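Local structure of CELL WALL surface anchor family protein (Streptococcus pneumoniae, 2WW8) at residues T263-T274 against Y319-K328. The protein is the adhesin of the pneumococcal pilus, a surface protein that probably mediates attachment of the bacterium to host cells. Numbering follows the deposited sequence.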
# COMPACT_ATOMS: atom_id res chain seq x y z
N THR A 263 17.54 17.48 7.21
CA THR A 263 17.61 17.36 5.76
C THR A 263 16.23 17.13 5.16
O THR A 263 16.10 16.98 3.97
CB THR A 263 18.55 16.23 5.35
OG1 THR A 263 18.05 14.96 5.82
CG2 THR A 263 19.98 16.48 5.80
N SER A 264 15.18 17.12 5.98
CA SER A 264 13.83 17.07 5.44
C SER A 264 13.55 18.36 4.64
O SER A 264 12.75 18.34 3.72
CB SER A 264 12.78 16.84 6.54
OG SER A 264 12.81 17.96 7.43
N ASP A 265 14.18 19.48 4.97
CA ASP A 265 14.23 20.57 3.99
C ASP A 265 15.46 20.37 3.06
O ASP A 265 16.61 20.45 3.51
CB ASP A 265 14.32 21.91 4.73
CG ASP A 265 14.42 23.12 3.78
OD1 ASP A 265 14.92 23.06 2.63
OD2 ASP A 265 13.98 24.22 4.17
N SER A 266 15.22 20.15 1.77
CA SER A 266 16.30 19.92 0.80
C SER A 266 17.32 21.08 0.63
O SER A 266 18.40 20.85 0.05
CB SER A 266 15.69 19.51 -0.58
OG SER A 266 15.09 20.66 -1.20
N GLU A 267 17.02 22.29 1.09
CA GLU A 267 18.05 23.34 1.11
C GLU A 267 19.16 23.26 2.17
O GLU A 267 20.23 23.89 2.04
CB GLU A 267 17.46 24.74 1.17
CG GLU A 267 16.26 24.95 0.30
CD GLU A 267 16.67 25.71 -0.90
OE1 GLU A 267 17.62 25.15 -1.52
OE2 GLU A 267 16.09 26.81 -1.17
N ASN A 268 18.94 22.44 3.20
CA ASN A 268 19.83 22.47 4.36
C ASN A 268 20.95 21.52 3.99
O ASN A 268 20.76 20.69 3.13
CB ASN A 268 19.09 22.00 5.62
CG ASN A 268 18.06 23.01 6.12
OD1 ASN A 268 18.10 24.19 5.78
ND2 ASN A 268 17.18 22.56 7.00
N ARG A 269 22.14 21.68 4.56
CA ARG A 269 23.22 20.77 4.26
C ARG A 269 23.82 20.30 5.58
O ARG A 269 23.77 21.04 6.56
CB ARG A 269 24.29 21.45 3.39
CG ARG A 269 23.92 21.62 1.91
CD ARG A 269 24.68 22.91 1.51
NE ARG A 269 25.99 22.63 0.98
CZ ARG A 269 27.09 23.37 1.13
NH1 ARG A 269 27.17 24.47 1.85
NH2 ARG A 269 28.20 22.97 0.54
N VAL A 270 24.37 19.08 5.62
CA VAL A 270 24.96 18.49 6.83
C VAL A 270 26.31 17.81 6.52
O VAL A 270 26.51 17.28 5.39
CB VAL A 270 23.99 17.42 7.47
CG1 VAL A 270 22.81 18.11 8.08
CG2 VAL A 270 23.54 16.34 6.50
N ALA A 271 27.18 17.79 7.51
CA ALA A 271 28.43 17.04 7.48
C ALA A 271 28.57 16.40 8.87
O ALA A 271 27.87 16.80 9.78
CB ALA A 271 29.57 18.04 7.26
N LEU A 272 29.49 15.45 9.04
CA LEU A 272 29.57 14.59 10.22
C LEU A 272 31.06 14.42 10.51
O LEU A 272 31.86 14.05 9.63
CB LEU A 272 28.91 13.23 9.94
CG LEU A 272 29.25 12.12 10.98
CD1 LEU A 272 28.62 12.47 12.35
CD2 LEU A 272 28.77 10.75 10.40
N VAL A 273 31.43 14.75 11.74
CA VAL A 273 32.79 14.55 12.19
C VAL A 273 32.72 13.65 13.43
O VAL A 273 32.20 14.08 14.48
CB VAL A 273 33.50 15.87 12.55
CG1 VAL A 273 34.95 15.63 13.12
CG2 VAL A 273 33.56 16.85 11.31
N THR A 274 33.29 12.46 13.32
CA THR A 274 33.44 11.58 14.46
C THR A 274 34.88 11.64 14.98
O THR A 274 35.84 11.62 14.18
CB THR A 274 33.03 10.16 14.08
OG1 THR A 274 31.61 10.17 13.84
CG2 THR A 274 33.32 9.15 15.24
N TYR A 319 34.28 6.96 10.25
CA TYR A 319 32.93 7.32 10.71
C TYR A 319 32.66 8.78 10.39
O TYR A 319 31.83 9.38 11.06
CB TYR A 319 32.92 7.11 12.23
CG TYR A 319 32.93 5.62 12.66
CD1 TYR A 319 32.25 4.64 11.92
CD2 TYR A 319 33.61 5.22 13.82
CE1 TYR A 319 32.24 3.26 12.34
CE2 TYR A 319 33.60 3.86 14.27
CZ TYR A 319 32.90 2.91 13.51
OH TYR A 319 32.92 1.59 13.93
N SER A 320 33.38 9.39 9.44
CA SER A 320 33.14 10.81 9.20
C SER A 320 32.55 11.04 7.80
O SER A 320 32.62 10.16 6.93
CB SER A 320 34.39 11.65 9.45
OG SER A 320 34.68 11.55 10.83
N TYR A 321 31.88 12.18 7.62
CA TYR A 321 31.48 12.58 6.30
C TYR A 321 31.80 14.05 6.16
O TYR A 321 30.99 14.93 6.52
CB TYR A 321 30.01 12.22 6.06
CG TYR A 321 29.71 12.28 4.59
CD1 TYR A 321 29.44 13.52 3.97
CD2 TYR A 321 29.70 11.13 3.80
CE1 TYR A 321 29.15 13.61 2.62
CE2 TYR A 321 29.42 11.19 2.43
CZ TYR A 321 29.16 12.43 1.88
OH TYR A 321 28.93 12.49 0.54
N LEU A 322 33.00 14.31 5.66
CA LEU A 322 33.63 15.61 5.90
C LEU A 322 33.25 16.64 4.82
O LEU A 322 34.04 17.55 4.55
CB LEU A 322 35.16 15.49 5.90
CG LEU A 322 35.65 14.66 7.07
CD1 LEU A 322 37.16 14.31 7.03
CD2 LEU A 322 35.18 15.17 8.43
N LYS A 323 32.08 16.47 4.20
CA LYS A 323 31.57 17.36 3.16
C LYS A 323 30.10 17.73 3.47
O LYS A 323 29.23 16.84 3.71
CB LYS A 323 31.70 16.62 1.85
CG LYS A 323 31.56 17.48 0.60
CD LYS A 323 31.42 16.64 -0.68
CE LYS A 323 29.97 16.48 -1.10
NZ LYS A 323 29.82 15.30 -2.00
N LEU A 324 29.83 19.05 3.55
CA LEU A 324 28.46 19.58 3.69
C LEU A 324 27.70 19.13 2.46
O LEU A 324 28.16 19.35 1.32
CB LEU A 324 28.46 21.12 3.70
CG LEU A 324 28.82 21.69 5.07
CD1 LEU A 324 28.89 23.20 4.91
CD2 LEU A 324 27.80 21.24 6.09
N THR A 325 26.54 18.48 2.64
CA THR A 325 25.84 17.91 1.50
C THR A 325 24.32 17.99 1.72
O THR A 325 23.89 17.85 2.87
CB THR A 325 26.20 16.42 1.23
OG1 THR A 325 25.52 15.94 0.06
CG2 THR A 325 25.78 15.48 2.35
N ASN A 326 23.54 18.13 0.65
CA ASN A 326 22.08 17.93 0.71
C ASN A 326 21.62 16.92 -0.35
O ASN A 326 20.43 16.78 -0.65
CB ASN A 326 21.34 19.26 0.54
CG ASN A 326 21.56 19.87 -0.86
OD1 ASN A 326 22.35 19.37 -1.64
ND2 ASN A 326 20.83 20.92 -1.19
N ASP A 327 22.58 16.22 -0.93
CA ASP A 327 22.19 15.22 -1.93
C ASP A 327 21.64 13.97 -1.19
O ASP A 327 22.29 13.47 -0.28
CB ASP A 327 23.45 14.84 -2.74
CG ASP A 327 23.23 13.60 -3.60
OD1 ASP A 327 23.35 12.45 -3.11
OD2 ASP A 327 22.89 13.81 -4.77
N LYS A 328 20.45 13.49 -1.56
CA LYS A 328 19.81 12.35 -0.89
C LYS A 328 20.65 11.06 -0.78
O LYS A 328 20.63 10.36 0.24
CB LYS A 328 18.46 12.02 -1.57
CG LYS A 328 17.39 13.14 -1.40
CD LYS A 328 17.35 13.75 0.02
CE LYS A 328 16.31 14.91 0.12
NZ LYS A 328 16.10 15.39 1.52
O HOH W 1 16.70 13.24 3.71
O HOH W 2 14.15 16.82 1.41
O HOH W 3 26.45 20.61 -1.40
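Two short antiparallel strands, 321-322 and 324-325, separated by a corner at Lys-323, run along the outermost strand of a parallel sheet: Val-270 and Leu-272 pair with Thr-325 and Tyr-321, each as a hydrogen-bonded pair. Tyr-321 N reaches Leu-272 O at 2.7 Å. Between the two pairs the register slips by two residues, a beta bulge at that corner. Beyond them, hydroxyl groups take over one half of each bond. Ser-320 OG, also hydrogen-bonded to Phe-280 O, takes the Thr-274 N-H almost straight (168°) at 3.0 Å, while Thr-274 OG1, swung beside its own backbone N (chi1 -68°), donates to Tyr-319 O from above the carbonyl plane. At the other end, Asn-326 ND2 meets Ser-266 O end-on to the carbonyl at 2.7 Å, through a bent N-H (134°). Leu-324 CB sits over the centre of the Arg-269 guanidinium, 3.6 Å above its plane, and Leu-324 CD2 meets Ala-271 CB; the guanidinium is held by Gln-373 and by a salt bridge from NH1 to Asp-226 OD1. Val-270 and Tyr-321 instead face Leu-334 of helix 328-337. With 225-232 on the other side of 269-275, this pairing extends the border of a von Willebrand A-like, Rossmann-type alpha/beta domain.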